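Long-range contacts in guanine nucleotide exchange factor SRM1 (Saccharomyces cerevisiae, PDB 3OF7), which promotes the exchange of GDP for GTP on the GTPases GSP1 and GSP2, binds chromatin and controls RNA metabolism and nuclear export: residues D333-G338 and P370-N375; V314-A319 and L326-D331; E322-I327 and H387-V392; D350-Y355 and R365-P370; G346-N351 and T418-R423. One frame throughout, in Å; residues are numbered along the deposited sequence.

Contact 1. Residues D333-G338 and P370-N375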
# COMPACT_ATOMS: atom_id res chain seq x y z
N ASP A 333 -11.03 -4.03 14.66
CA ASP A 333 -9.88 -4.06 15.56
C ASP A 333 -8.61 -4.14 14.74
O ASP A 333 -8.58 -4.79 13.69
CB ASP A 333 -9.94 -5.25 16.51
CG ASP A 333 -11.09 -5.17 17.50
OD1 ASP A 333 -11.47 -4.06 17.93
OD2 ASP A 333 -11.61 -6.25 17.86
N LEU A 334 -7.55 -3.50 15.23
CA LEU A 334 -6.29 -3.45 14.51
C LEU A 334 -5.19 -4.14 15.31
O LEU A 334 -4.94 -3.81 16.47
CB LEU A 334 -5.91 -2.00 14.21
CG LEU A 334 -4.81 -1.73 13.18
CD1 LEU A 334 -5.21 -2.21 11.79
CD2 LEU A 334 -4.51 -0.23 13.16
N TYR A 335 -4.55 -5.11 14.66
CA TYR A 335 -3.43 -5.84 15.25
C TYR A 335 -2.15 -5.41 14.55
O TYR A 335 -2.08 -5.45 13.32
CB TYR A 335 -3.63 -7.34 15.07
CG TYR A 335 -4.84 -7.88 15.78
CD1 TYR A 335 -4.71 -8.49 17.03
CD2 TYR A 335 -6.11 -7.79 15.21
CE1 TYR A 335 -5.83 -9.00 17.70
CE2 TYR A 335 -7.23 -8.29 15.87
CZ TYR A 335 -7.08 -8.89 17.11
OH TYR A 335 -8.19 -9.38 17.76
N SER A 336 -1.16 -5.00 15.32
CA SER A 336 0.12 -4.61 14.73
C SER A 336 1.26 -5.51 15.19
O SER A 336 1.20 -6.12 16.27
CB SER A 336 0.44 -3.15 15.05
OG SER A 336 0.76 -3.00 16.42
N CYS A 337 2.29 -5.60 14.36
CA CYS A 337 3.53 -6.27 14.73
C CYS A 337 4.70 -5.71 13.93
O CYS A 337 4.52 -5.13 12.86
CB CYS A 337 3.44 -7.78 14.53
SG CYS A 337 2.98 -8.32 12.89
N GLY A 338 5.90 -5.90 14.47
CA GLY A 338 7.12 -5.40 13.86
C GLY A 338 7.81 -4.32 14.67
O GLY A 338 7.76 -4.31 15.91
N PRO A 370 1.27 -10.34 16.42
CA PRO A 370 0.16 -9.41 16.20
C PRO A 370 -0.47 -9.04 17.54
O PRO A 370 -0.83 -9.93 18.31
CB PRO A 370 -0.82 -10.21 15.35
CG PRO A 370 0.00 -11.22 14.68
CD PRO A 370 1.13 -11.56 15.61
N THR A 371 -0.57 -7.74 17.80
CA THR A 371 -1.02 -7.24 19.10
C THR A 371 -2.13 -6.22 18.88
O THR A 371 -1.96 -5.26 18.14
CB THR A 371 0.17 -6.62 19.89
OG1 THR A 371 1.23 -7.58 19.96
CG2 THR A 371 -0.25 -6.21 21.31
N LYS A 372 -3.27 -6.45 19.52
CA LYS A 372 -4.43 -5.58 19.35
C LYS A 372 -4.17 -4.20 19.94
O LYS A 372 -3.68 -4.07 21.06
CB LYS A 372 -5.69 -6.20 19.97
CG LYS A 372 -6.95 -5.34 19.81
CD LYS A 372 -8.25 -6.13 20.00
CE LYS A 372 -8.73 -6.12 21.45
NZ LYS A 372 -10.10 -6.75 21.57
N LEU A 373 -4.49 -3.15 19.17
CA LEU A 373 -4.37 -1.79 19.65
C LEU A 373 -5.57 -1.43 20.51
O LEU A 373 -6.71 -1.76 20.18
CB LEU A 373 -4.24 -0.79 18.49
CG LEU A 373 -3.02 -0.87 17.56
CD1 LEU A 373 -2.91 0.41 16.73
CD2 LEU A 373 -1.75 -1.09 18.35
N ASN A 374 -5.30 -0.74 21.61
CA ASN A 374 -6.34 -0.34 22.55
C ASN A 374 -6.49 1.17 22.58
O ASN A 374 -5.60 1.89 22.11
CB ASN A 374 -6.04 -0.89 23.94
CG ASN A 374 -6.16 -2.40 24.00
OD1 ASN A 374 -5.25 -3.09 24.46
ND2 ASN A 374 -7.28 -2.93 23.52
N ASN A 375 -7.61 1.64 23.11
CA ASN A 375 -7.88 3.08 23.21
C ASN A 375 -7.83 3.76 21.83
O ASN A 375 -7.24 4.84 21.67
CB ASN A 375 -6.93 3.74 24.22
CG ASN A 375 -6.96 3.05 25.58
OD1 ASN A 375 -5.91 2.68 26.11
ND2 ASN A 375 -8.15 2.87 26.14
O HOH W 1 -7.83 -2.09 17.62
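Y335 and K372 face each other where strands 334-337 and 370-372 pair antiparallel and complete a four-stranded blade of the RCC1 beta-propeller. They form a non-hydrogen-bonded pair with both side chains on one face of the sheet, while the next pair, S336 with T371, is hydrogen-bonded and points to the other. In the tyrosine CG stands anti to the carbonyl carbon (chi1 -64°), and the ring beyond it crosses the lysine obliquely: Y335 CD1 lies 3.5 Å from K372 N and Y335 CE1 3.6 Å from K372 CB. Farther along the lysine chain, its CD passes 3.9 Å from Y335 OH. A bend at chi3 (91°) then turns CE aside, and K372 NZ stops 4.0 Å from D333 OD2, too far for a salt bridge. The other carboxylate oxygen of D333 is paired with K378, so the lysine probably feels D333 mainly as a nearby opposite charge. Around S336 the contact is apolar as well as polar. S336 OG bonds V345 O and also touches L373 CD2, at 3.7 Å. L334 and L373 lie side by side, pointing the same way, and meet through L334 CD2 and L373 CD1. T371 OG1 has its own partner in the hydroxyl of Y355. In the backbone, S336 and T371 exchange two hydrogen bonds, and L373 N donates to L334 O. Just beyond, one water accepts from L334 N (2.8 Å) and donates to L373 O (2.8 Å).

Contact 2. Residues V314-A319 and L326-D331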
# COMPACT_ATOMS: atom_id res chain seq x y z
N VAL A 314 -11.96 -12.33 12.15
CA VAL A 314 -12.07 -12.47 10.70
C VAL A 314 -11.30 -11.32 10.05
O VAL A 314 -11.54 -10.15 10.38
CB VAL A 314 -13.56 -12.46 10.24
CG1 VAL A 314 -13.69 -12.60 8.73
CG2 VAL A 314 -14.34 -13.59 10.94
N ILE A 315 -10.38 -11.65 9.16
CA ILE A 315 -9.51 -10.65 8.51
C ILE A 315 -10.26 -9.87 7.43
O ILE A 315 -10.88 -10.44 6.54
CB ILE A 315 -8.25 -11.31 7.86
CG1 ILE A 315 -7.51 -12.24 8.84
CG2 ILE A 315 -7.32 -10.25 7.23
CD1 ILE A 315 -7.09 -11.63 10.18
N ARG A 316 -10.19 -8.54 7.53
CA ARG A 316 -10.77 -7.67 6.52
C ARG A 316 -9.70 -7.23 5.52
O ARG A 316 -9.87 -7.38 4.31
CB ARG A 316 -11.42 -6.46 7.19
CG ARG A 316 -12.04 -5.43 6.26
CD ARG A 316 -12.88 -4.51 7.12
NE ARG A 316 -13.25 -3.24 6.51
CZ ARG A 316 -14.29 -3.07 5.69
NH1 ARG A 316 -15.06 -4.11 5.36
NH2 ARG A 316 -14.56 -1.87 5.21
N SER A 317 -8.59 -6.71 6.03
CA SER A 317 -7.51 -6.24 5.17
C SER A 317 -6.21 -6.13 5.95
O SER A 317 -6.20 -6.17 7.18
CB SER A 317 -7.87 -4.88 4.55
OG SER A 317 -8.06 -3.91 5.56
N ILE A 318 -5.12 -5.98 5.21
CA ILE A 318 -3.80 -5.87 5.80
C ILE A 318 -3.06 -4.75 5.09
O ILE A 318 -3.20 -4.57 3.88
CB ILE A 318 -3.02 -7.20 5.63
CG1 ILE A 318 -3.74 -8.36 6.33
CG2 ILE A 318 -1.59 -7.05 6.18
CD1 ILE A 318 -3.29 -9.71 5.83
N ALA A 319 -2.29 -3.97 5.84
CA ALA A 319 -1.36 -3.02 5.25
C ALA A 319 -0.02 -3.24 5.92
O ALA A 319 0.03 -3.54 7.11
CB ALA A 319 -1.84 -1.59 5.47
N LEU A 326 0.08 -4.34 9.69
CA LEU A 326 -1.18 -3.96 10.32
C LEU A 326 -2.30 -4.84 9.82
O LEU A 326 -2.58 -4.89 8.62
CB LEU A 326 -1.50 -2.49 10.04
CG LEU A 326 -0.42 -1.46 10.40
CD1 LEU A 326 -0.84 -0.09 9.90
CD2 LEU A 326 -0.14 -1.43 11.91
N ILE A 327 -2.95 -5.54 10.74
CA ILE A 327 -3.99 -6.50 10.38
C ILE A 327 -5.33 -6.01 10.90
O ILE A 327 -5.53 -5.89 12.11
CB ILE A 327 -3.67 -7.90 10.93
CG1 ILE A 327 -2.35 -8.41 10.33
CG2 ILE A 327 -4.82 -8.88 10.60
CD1 ILE A 327 -1.65 -9.48 11.17
N LEU A 328 -6.25 -5.73 9.99
CA LEU A 328 -7.55 -5.20 10.36
C LEU A 328 -8.64 -6.28 10.32
O LEU A 328 -8.81 -6.95 9.31
CB LEU A 328 -7.93 -4.03 9.45
CG LEU A 328 -9.25 -3.32 9.73
CD1 LEU A 328 -9.23 -2.67 11.11
CD2 LEU A 328 -9.49 -2.27 8.64
N SER A 329 -9.38 -6.42 11.42
CA SER A 329 -10.47 -7.39 11.49
C SER A 329 -11.74 -6.80 10.90
O SER A 329 -11.88 -5.59 10.79
CB SER A 329 -10.73 -7.83 12.93
OG SER A 329 -11.35 -6.80 13.66
N GLN A 330 -12.69 -7.67 10.55
CA GLN A 330 -14.02 -7.24 10.11
C GLN A 330 -14.77 -6.39 11.13
O GLN A 330 -15.55 -5.52 10.75
CB GLN A 330 -14.88 -8.45 9.69
CG GLN A 330 -14.57 -9.00 8.30
CD GLN A 330 -14.83 -8.00 7.18
OE1 GLN A 330 -15.40 -6.93 7.38
NE2 GLN A 330 -14.40 -8.36 5.97
N ASP A 331 -14.53 -6.64 12.42
CA ASP A 331 -15.13 -5.87 13.52
C ASP A 331 -14.47 -4.50 13.73
O ASP A 331 -14.97 -3.68 14.51
CB ASP A 331 -15.07 -6.66 14.83
CG ASP A 331 -15.97 -7.88 14.84
OD1 ASP A 331 -16.79 -8.04 13.90
OD2 ASP A 331 -15.86 -8.68 15.79
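R316 and Q330 cross at about a right angle at one end of a beta hairpin formed by strands 315-320 and 324-329. The arginine is extended, with CG anti to its backbone N (chi1 178°), whereas the glutamine is bent at chi2, and the guanidinium and amide planes stand 73° apart. Q330 OE1 meets the edge of the guanidinium in a weak bond from R316 NH1, at 3.5 Å; the same oxygen also lies near R316 CD. A stronger tie for the arginine runs from its NE to K380 O, in the first strand of the next blade. Behind the amide, Q330 CG rests on V314 CG1 at 3.7 Å, the two side chains crossing obliquely. The CB of I315 is directed away from the partner strand, yet its CD1 touches I327 CG2 at 3.6 Å. I318 and I327 share one face of the sheet, where both also touch L278. On the other face S317 OG sits 3.8 Å from L328 CD2. Between these faces L328 O is gripped twice, by R316 N (2.8 Å) and by S317 N (3.3 Å). Two residues set against one make this a classic beta bulge, within the hairpin that begins a four-stranded propeller blade.

Contact 3. Residues E322-I327 and H387-V392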
# COMPACT_ATOMS: atom_id res chain seq x y z
N GLU A 322 7.90 -1.12 5.64
CA GLU A 322 9.21 -1.77 5.58
C GLU A 322 9.38 -2.82 6.69
O GLU A 322 9.79 -3.97 6.43
CB GLU A 322 10.37 -0.76 5.60
CG GLU A 322 11.71 -1.43 5.31
CD GLU A 322 12.87 -0.48 5.18
OE1 GLU A 322 12.79 0.68 5.66
OE2 GLU A 322 13.89 -0.91 4.62
N HIS A 323 9.05 -2.44 7.92
CA HIS A 323 9.36 -3.29 9.08
C HIS A 323 8.20 -3.46 10.04
O HIS A 323 8.42 -3.82 11.20
CB HIS A 323 10.56 -2.73 9.84
CG HIS A 323 11.82 -2.64 9.04
ND1 HIS A 323 12.67 -1.56 9.10
CD2 HIS A 323 12.40 -3.52 8.18
CE1 HIS A 323 13.70 -1.77 8.31
NE2 HIS A 323 13.56 -2.95 7.74
N HIS A 324 6.98 -3.19 9.58
CA HIS A 324 5.79 -3.38 10.41
C HIS A 324 4.61 -3.84 9.58
O HIS A 324 4.59 -3.67 8.36
CB HIS A 324 5.43 -2.11 11.19
CG HIS A 324 4.86 -1.02 10.34
ND1 HIS A 324 3.57 -0.56 10.50
CD2 HIS A 324 5.40 -0.29 9.34
CE1 HIS A 324 3.34 0.41 9.63
NE2 HIS A 324 4.44 0.60 8.92
N SER A 325 3.62 -4.42 10.26
CA SER A 325 2.43 -4.90 9.60
C SER A 325 1.19 -4.54 10.39
O SER A 325 1.25 -4.46 11.62
CB SER A 325 2.50 -6.42 9.46
OG SER A 325 3.66 -6.77 8.74
N LEU A 326 0.08 -4.34 9.69
CA LEU A 326 -1.18 -3.96 10.32
C LEU A 326 -2.30 -4.84 9.82
O LEU A 326 -2.58 -4.89 8.62
CB LEU A 326 -1.50 -2.49 10.04
CG LEU A 326 -0.42 -1.46 10.40
CD1 LEU A 326 -0.84 -0.09 9.90
CD2 LEU A 326 -0.14 -1.43 11.91
N ILE A 327 -2.95 -5.54 10.74
CA ILE A 327 -3.99 -6.50 10.38
C ILE A 327 -5.33 -6.01 10.90
O ILE A 327 -5.53 -5.89 12.11
CB ILE A 327 -3.67 -7.90 10.93
CG1 ILE A 327 -2.35 -8.41 10.33
CG2 ILE A 327 -4.82 -8.88 10.60
CD1 ILE A 327 -1.65 -9.48 11.17
N HIS A 387 7.61 3.77 7.23
CA HIS A 387 7.65 3.80 8.70
C HIS A 387 6.53 4.62 9.34
O HIS A 387 6.64 5.05 10.49
CB HIS A 387 9.03 4.26 9.18
CG HIS A 387 10.12 3.32 8.79
ND1 HIS A 387 10.46 2.23 9.56
CD2 HIS A 387 10.85 3.24 7.66
CE1 HIS A 387 11.39 1.53 8.93
NE2 HIS A 387 11.65 2.12 7.77
N HIS A 388 5.43 4.80 8.61
CA HIS A 388 4.25 5.47 9.14
C HIS A 388 3.01 4.74 8.66
O HIS A 388 3.08 3.88 7.77
CB HIS A 388 4.22 6.95 8.74
CG HIS A 388 4.02 7.18 7.27
ND1 HIS A 388 2.81 7.59 6.74
CD2 HIS A 388 4.86 7.02 6.22
CE1 HIS A 388 2.93 7.70 5.43
NE2 HIS A 388 4.16 7.36 5.09
N SER A 389 1.87 5.07 9.26
CA SER A 389 0.61 4.46 8.89
C SER A 389 -0.50 5.48 9.00
O SER A 389 -0.37 6.49 9.69
CB SER A 389 0.29 3.27 9.79
OG SER A 389 1.41 2.39 9.92
N VAL A 390 -1.59 5.21 8.30
CA VAL A 390 -2.81 6.00 8.38
C VAL A 390 -3.98 5.01 8.37
O VAL A 390 -4.06 4.14 7.51
CB VAL A 390 -2.95 6.99 7.18
CG1 VAL A 390 -4.24 7.81 7.30
CG2 VAL A 390 -1.73 7.90 7.08
N ALA A 391 -4.86 5.15 9.36
CA ALA A 391 -6.08 4.34 9.42
C ALA A 391 -7.32 5.24 9.40
O ALA A 391 -7.27 6.39 9.84
CB ALA A 391 -6.08 3.46 10.67
N VAL A 392 -8.43 4.71 8.89
CA VAL A 392 -9.67 5.49 8.81
C VAL A 392 -10.70 4.90 9.75
O VAL A 392 -11.06 3.72 9.62
CB VAL A 392 -10.23 5.53 7.37
CG1 VAL A 392 -11.49 6.41 7.32
CG2 VAL A 392 -9.19 6.06 6.42
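E322 accepts a hydrogen bond from H387 where equivalent strands of neighbouring beta-propeller blades run side by side, their parts 324-327 and 388-392 only 12° from parallel. H387 NE2 reaches E322 OE1 at 2.8 Å, on the anti side of the carboxylate and 20° out of its plane. This partly exposed end, at the turns leading into the strands, is the polar and closely fitted part. E344 holds the other ring nitrogen of H387, so the imidazole is gripped at both N atoms, and an alanine here would probably leave E322 and E344 without their imidazole partner and open a gap beside H323. E322 CG in turn lies over the centre of the H323 ring, 3.4 Å above its plane. Deeper in, contact thins out. The axes of 324-327 and 388-392 are 9.3 Å apart, too far for backbone pairing, and L326 bridges the distance by touching S389 CB with its CD1 at 3.5 Å. Past that point the two segments separate, and W401 of the second blade touches L326, S389 and A391 at this interface. Back at the tight end, H323 ND1, which is bonded to R339, lies in the plane of the H387 ring at its edge, 3.3 Å from H387 CE1.

Contact 4. Residues D350-Y355 and R365-P370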
# COMPACT_ATOMS: atom_id res chain seq x y z
N ASP A 350 3.81 2.21 27.97
CA ASP A 350 3.20 1.65 29.19
C ASP A 350 2.20 0.51 28.93
O ASP A 350 1.55 0.04 29.87
CB ASP A 350 2.55 2.75 30.03
CG ASP A 350 3.57 3.71 30.63
N ASN A 351 2.07 0.07 27.68
CA ASN A 351 1.20 -1.05 27.33
C ASN A 351 1.88 -2.10 26.44
O ASN A 351 1.23 -3.02 25.93
CB ASN A 351 -0.10 -0.55 26.68
CG ASN A 351 -0.97 0.25 27.64
OD1 ASN A 351 -1.15 -0.13 28.80
ND2 ASN A 351 -1.53 1.35 27.16
N LEU A 352 3.20 -1.97 26.26
CA LEU A 352 3.97 -2.96 25.52
C LEU A 352 3.86 -4.33 26.19
O LEU A 352 4.04 -4.45 27.41
CB LEU A 352 5.44 -2.54 25.40
CG LEU A 352 5.74 -1.29 24.56
CD1 LEU A 352 7.17 -0.81 24.80
CD2 LEU A 352 5.50 -1.56 23.08
N PRO A 353 3.55 -5.37 25.40
CA PRO A 353 3.38 -6.73 25.92
C PRO A 353 4.70 -7.35 26.37
O PRO A 353 5.77 -6.82 26.05
CB PRO A 353 2.80 -7.49 24.73
CG PRO A 353 3.25 -6.73 23.53
CD PRO A 353 3.27 -5.30 23.95
N GLU A 354 4.62 -8.45 27.12
CA GLU A 354 5.80 -9.10 27.68
C GLU A 354 6.69 -9.75 26.62
O GLU A 354 7.89 -9.96 26.84
CB GLU A 354 5.41 -10.13 28.75
CG GLU A 354 5.16 -9.53 30.14
CD GLU A 354 5.10 -10.58 31.25
OE1 GLU A 354 5.48 -11.75 31.00
OE2 GLU A 354 4.69 -10.22 32.38
N TYR A 355 6.12 -10.07 25.46
CA TYR A 355 6.89 -10.64 24.34
C TYR A 355 7.57 -9.58 23.46
O TYR A 355 8.13 -9.91 22.42
CB TYR A 355 6.03 -11.59 23.49
CG TYR A 355 4.73 -10.99 23.02
CD1 TYR A 355 3.56 -11.16 23.77
CD2 TYR A 355 4.65 -10.26 21.83
CE1 TYR A 355 2.35 -10.60 23.35
CE2 TYR A 355 3.44 -9.69 21.40
CZ TYR A 355 2.30 -9.87 22.17
OH TYR A 355 1.09 -9.33 21.77
N ARG A 365 12.79 -2.93 20.72
CA ARG A 365 12.96 -2.67 19.28
C ARG A 365 11.80 -3.17 18.43
O ARG A 365 11.61 -2.69 17.31
CB ARG A 365 14.24 -3.33 18.73
CG ARG A 365 15.55 -3.01 19.46
CD ARG A 365 16.18 -1.66 19.10
NE ARG A 365 16.12 -1.30 17.67
CZ ARG A 365 17.03 -1.59 16.74
NH1 ARG A 365 18.12 -2.29 17.03
NH2 ARG A 365 16.84 -1.18 15.49
N ALA A 366 11.05 -4.15 18.95
CA ALA A 366 10.03 -4.84 18.15
C ALA A 366 8.94 -5.54 18.96
O ALA A 366 9.17 -5.98 20.09
CB ALA A 366 10.68 -5.83 17.17
N VAL A 367 7.76 -5.66 18.36
CA VAL A 367 6.64 -6.44 18.91
C VAL A 367 6.33 -7.51 17.87
O VAL A 367 5.67 -7.23 16.86
CB VAL A 367 5.40 -5.55 19.20
CG1 VAL A 367 4.23 -6.38 19.75
CG2 VAL A 367 5.76 -4.43 20.17
N PRO A 368 6.85 -8.74 18.07
CA PRO A 368 6.88 -9.72 16.99
C PRO A 368 5.63 -10.58 16.80
O PRO A 368 5.60 -11.40 15.89
CB PRO A 368 8.06 -10.60 17.36
CG PRO A 368 8.04 -10.59 18.84
CD PRO A 368 7.57 -9.23 19.26
N LEU A 369 4.63 -10.42 17.67
CA LEU A 369 3.35 -11.10 17.48
C LEU A 369 2.27 -10.05 17.28
O LEU A 369 2.35 -8.99 17.89
CB LEU A 369 2.98 -11.95 18.70
CG LEU A 369 3.90 -13.07 19.18
CD1 LEU A 369 3.31 -13.66 20.47
CD2 LEU A 369 4.11 -14.14 18.12
N PRO A 370 1.27 -10.34 16.42
CA PRO A 370 0.16 -9.41 16.20
C PRO A 370 -0.47 -9.04 17.54
O PRO A 370 -0.83 -9.93 18.31
CB PRO A 370 -0.82 -10.21 15.35
CG PRO A 370 0.00 -11.22 14.68
CD PRO A 370 1.13 -11.56 15.61
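Y355 lays its ring against L369 and V367, joining the loop 350-355 to strand 364-368 and the corner that follows it, in an excursion between the third and fourth strands of a propeller blade. From CB, directed toward the partner segment, chi1 of 52° places CG between the backbone N and the carbonyl carbon, and Y355 CG comes 4.0 Å from L369 CD1. That methyl sits squarely over the ring, 3.9 Å from its centroid and 9° off the normal, a CH-pi contact. Farther out, Y355 CD2 meets P368 CD at the ring's edge, and Y355 CE2 packs on L369 CB at 3.6 Å and on V367 CG1 at 3.8 Å. Y355 CZ is also near L369 CB, and at the tip the hydroxyl is hydrogen-bonded to T371 OG1, which probably helps to hold the end of the ring. The opposite face is covered from within its own loop by P353 CB, 3.4 Å above the plane and offset toward the rim. P353 CG and L352 CD2 continue the layer over V367, touching its CG1 at 3.9 Å and its CG2 at 4.1 Å. An alanine in place of Y355 would probably leave P353 and L369 facing a gap and deprive T371 OG1 of its hydroxyl partner. Between the two segments cohesion is apolar and depends on the fit of ring, prolines and branched side chains; the polar tie at the tyrosine's tip goes to T371, just beyond the second segment.

Contact 5. Residues G346-N351 and T418-R423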
# COMPACT_ATOMS: atom_id res chain seq x y z
N GLY A 346 2.59 1.48 16.79
CA GLY A 346 1.56 2.34 17.40
C GLY A 346 1.05 1.87 18.74
O GLY A 346 -0.12 2.10 19.08
N ILE A 347 1.92 1.18 19.49
CA ILE A 347 1.61 0.71 20.85
C ILE A 347 2.36 1.61 21.85
O ILE A 347 3.57 1.81 21.72
CB ILE A 347 2.01 -0.78 21.04
CG1 ILE A 347 1.27 -1.68 20.03
CG2 ILE A 347 1.74 -1.24 22.48
CD1 ILE A 347 1.89 -3.05 19.83
N PRO A 348 1.65 2.17 22.84
CA PRO A 348 2.36 3.06 23.77
C PRO A 348 3.24 2.28 24.74
O PRO A 348 2.92 1.14 25.07
CB PRO A 348 1.23 3.77 24.51
CG PRO A 348 0.08 2.83 24.46
CD PRO A 348 0.23 2.01 23.21
N LYS A 349 4.33 2.90 25.19
CA LYS A 349 5.33 2.26 26.06
C LYS A 349 4.71 1.53 27.27
O LYS A 349 5.04 0.37 27.53
CB LYS A 349 6.37 3.28 26.53
CG LYS A 349 7.45 2.69 27.43
CD LYS A 349 8.66 3.60 27.55
CE LYS A 349 9.80 2.89 28.28
NZ LYS A 349 11.02 3.75 28.34
N ASP A 350 3.81 2.21 27.97
CA ASP A 350 3.20 1.65 29.19
C ASP A 350 2.20 0.51 28.93
O ASP A 350 1.55 0.04 29.87
CB ASP A 350 2.55 2.75 30.03
CG ASP A 350 3.57 3.71 30.63
N ASN A 351 2.07 0.07 27.68
CA ASN A 351 1.20 -1.05 27.33
C ASN A 351 1.88 -2.10 26.44
O ASN A 351 1.23 -3.02 25.93
CB ASN A 351 -0.10 -0.55 26.68
CG ASN A 351 -0.97 0.25 27.64
OD1 ASN A 351 -1.15 -0.13 28.80
ND2 ASN A 351 -1.53 1.35 27.16
N THR A 418 5.14 9.84 16.26
CA THR A 418 3.83 9.78 16.90
C THR A 418 3.57 8.36 17.39
O THR A 418 3.52 7.41 16.60
CB THR A 418 2.71 10.25 15.94
OG1 THR A 418 2.95 11.61 15.56
CG2 THR A 418 1.35 10.15 16.61
N GLU A 419 3.40 8.23 18.71
CA GLU A 419 3.41 6.92 19.38
C GLU A 419 2.19 6.03 19.15
O GLU A 419 2.32 4.81 19.06
CB GLU A 419 3.66 7.10 20.88
CG GLU A 419 3.97 5.80 21.61
CD GLU A 419 4.40 6.03 23.05
OE1 GLU A 419 3.98 7.05 23.64
OE2 GLU A 419 5.14 5.19 23.59
N VAL A 420 1.00 6.64 19.11
CA VAL A 420 -0.24 5.90 18.97
C VAL A 420 -1.09 6.57 17.89
O VAL A 420 -0.86 7.73 17.57
CB VAL A 420 -1.05 5.85 20.30
CG1 VAL A 420 -0.33 5.00 21.34
CG2 VAL A 420 -1.32 7.27 20.84
N PRO A 421 -2.08 5.84 17.33
CA PRO A 421 -2.95 6.42 16.31
C PRO A 421 -3.58 7.74 16.79
O PRO A 421 -4.26 7.78 17.82
CB PRO A 421 -4.01 5.34 16.09
CG PRO A 421 -3.27 4.07 16.40
CD PRO A 421 -2.40 4.42 17.57
N THR A 422 -3.34 8.80 16.03
CA THR A 422 -3.70 10.15 16.44
C THR A 422 -4.54 10.82 15.35
O THR A 422 -4.16 10.85 14.17
CB THR A 422 -2.43 10.96 16.79
OG1 THR A 422 -1.73 10.30 17.85
CG2 THR A 422 -2.76 12.37 17.23
N ARG A 423 -5.67 11.35 15.78
CA ARG A 423 -6.61 12.03 14.88
C ARG A 423 -5.95 13.13 14.06
O ARG A 423 -5.24 13.97 14.59
CB ARG A 423 -7.75 12.62 15.73
CG ARG A 423 -8.78 13.42 14.98
CD ARG A 423 -9.81 13.91 15.99
NE ARG A 423 -10.84 14.74 15.38
CZ ARG A 423 -11.71 15.47 16.07
NH1 ARG A 423 -11.65 15.49 17.40
NH2 ARG A 423 -12.62 16.19 15.44
O HOH W 2 4.45 2.79 19.16
O HOH W 3 6.04 2.77 22.51
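A loop of one propeller blade meets a strand corner of the next through G346, P348 and K349 on one side and E419 and V420 on the other. E419 does most of the reaching. Its CG is anti to the backbone N (chi1 -168°) and the chain stays extended, which carries the carboxylate alongside P348. There E419 OE2 accepts from K349 N at 2.9 Å, the donor lying above the carboxylate plane, 53° out of it. K349 starts a short 3-10 segment, and the bond from N351 N to P348 O closes the turn. Next to it P348 and V420 cross at about a right angle, P348 CD touching V420 CG1 at 3.6 Å. In the fold, the chain turns its corner at V420, between strand 418-419 and strand 421-423, the latter being an outermost strand of the sheet that also holds 379-384, 388-393 and 398-402; P421 just beyond the corner packs on L373 of the preceding blade and on W401 of its own. Backbone meets backbone at G346, whose CA makes a CH···O contact with E419 O at 3.1 Å. Its positive phi suits glycine, and a CB there would lie close to P421 CD. Two waters fill in the polar side, and both donate to I347 O. One also donates to E419 O at 2.9 Å; the other also donates to E419 OE2, at 2.8 Å.

Overall arrangement
Along the chain from the N terminus, contact 2 comes first and closes the short hairpin that begins one blade. Contact 3 starts on the second strand of that hairpin, and its long loop ends in the next blade. Inside this loop lies contact 1, which brings in the fourth strand of the first blade, and inside contact 1 lies contact 4, which folds the intervening excursion on itself. Contact 5 departs from the stretch where contact 4 also begins, but ends at 418-423, so it crosses both contact 1 and contact 3. Contacts 1, 2 and 4 thus build a single blade and its excursion, whereas contacts 3 and 5 tie it to its neighbour.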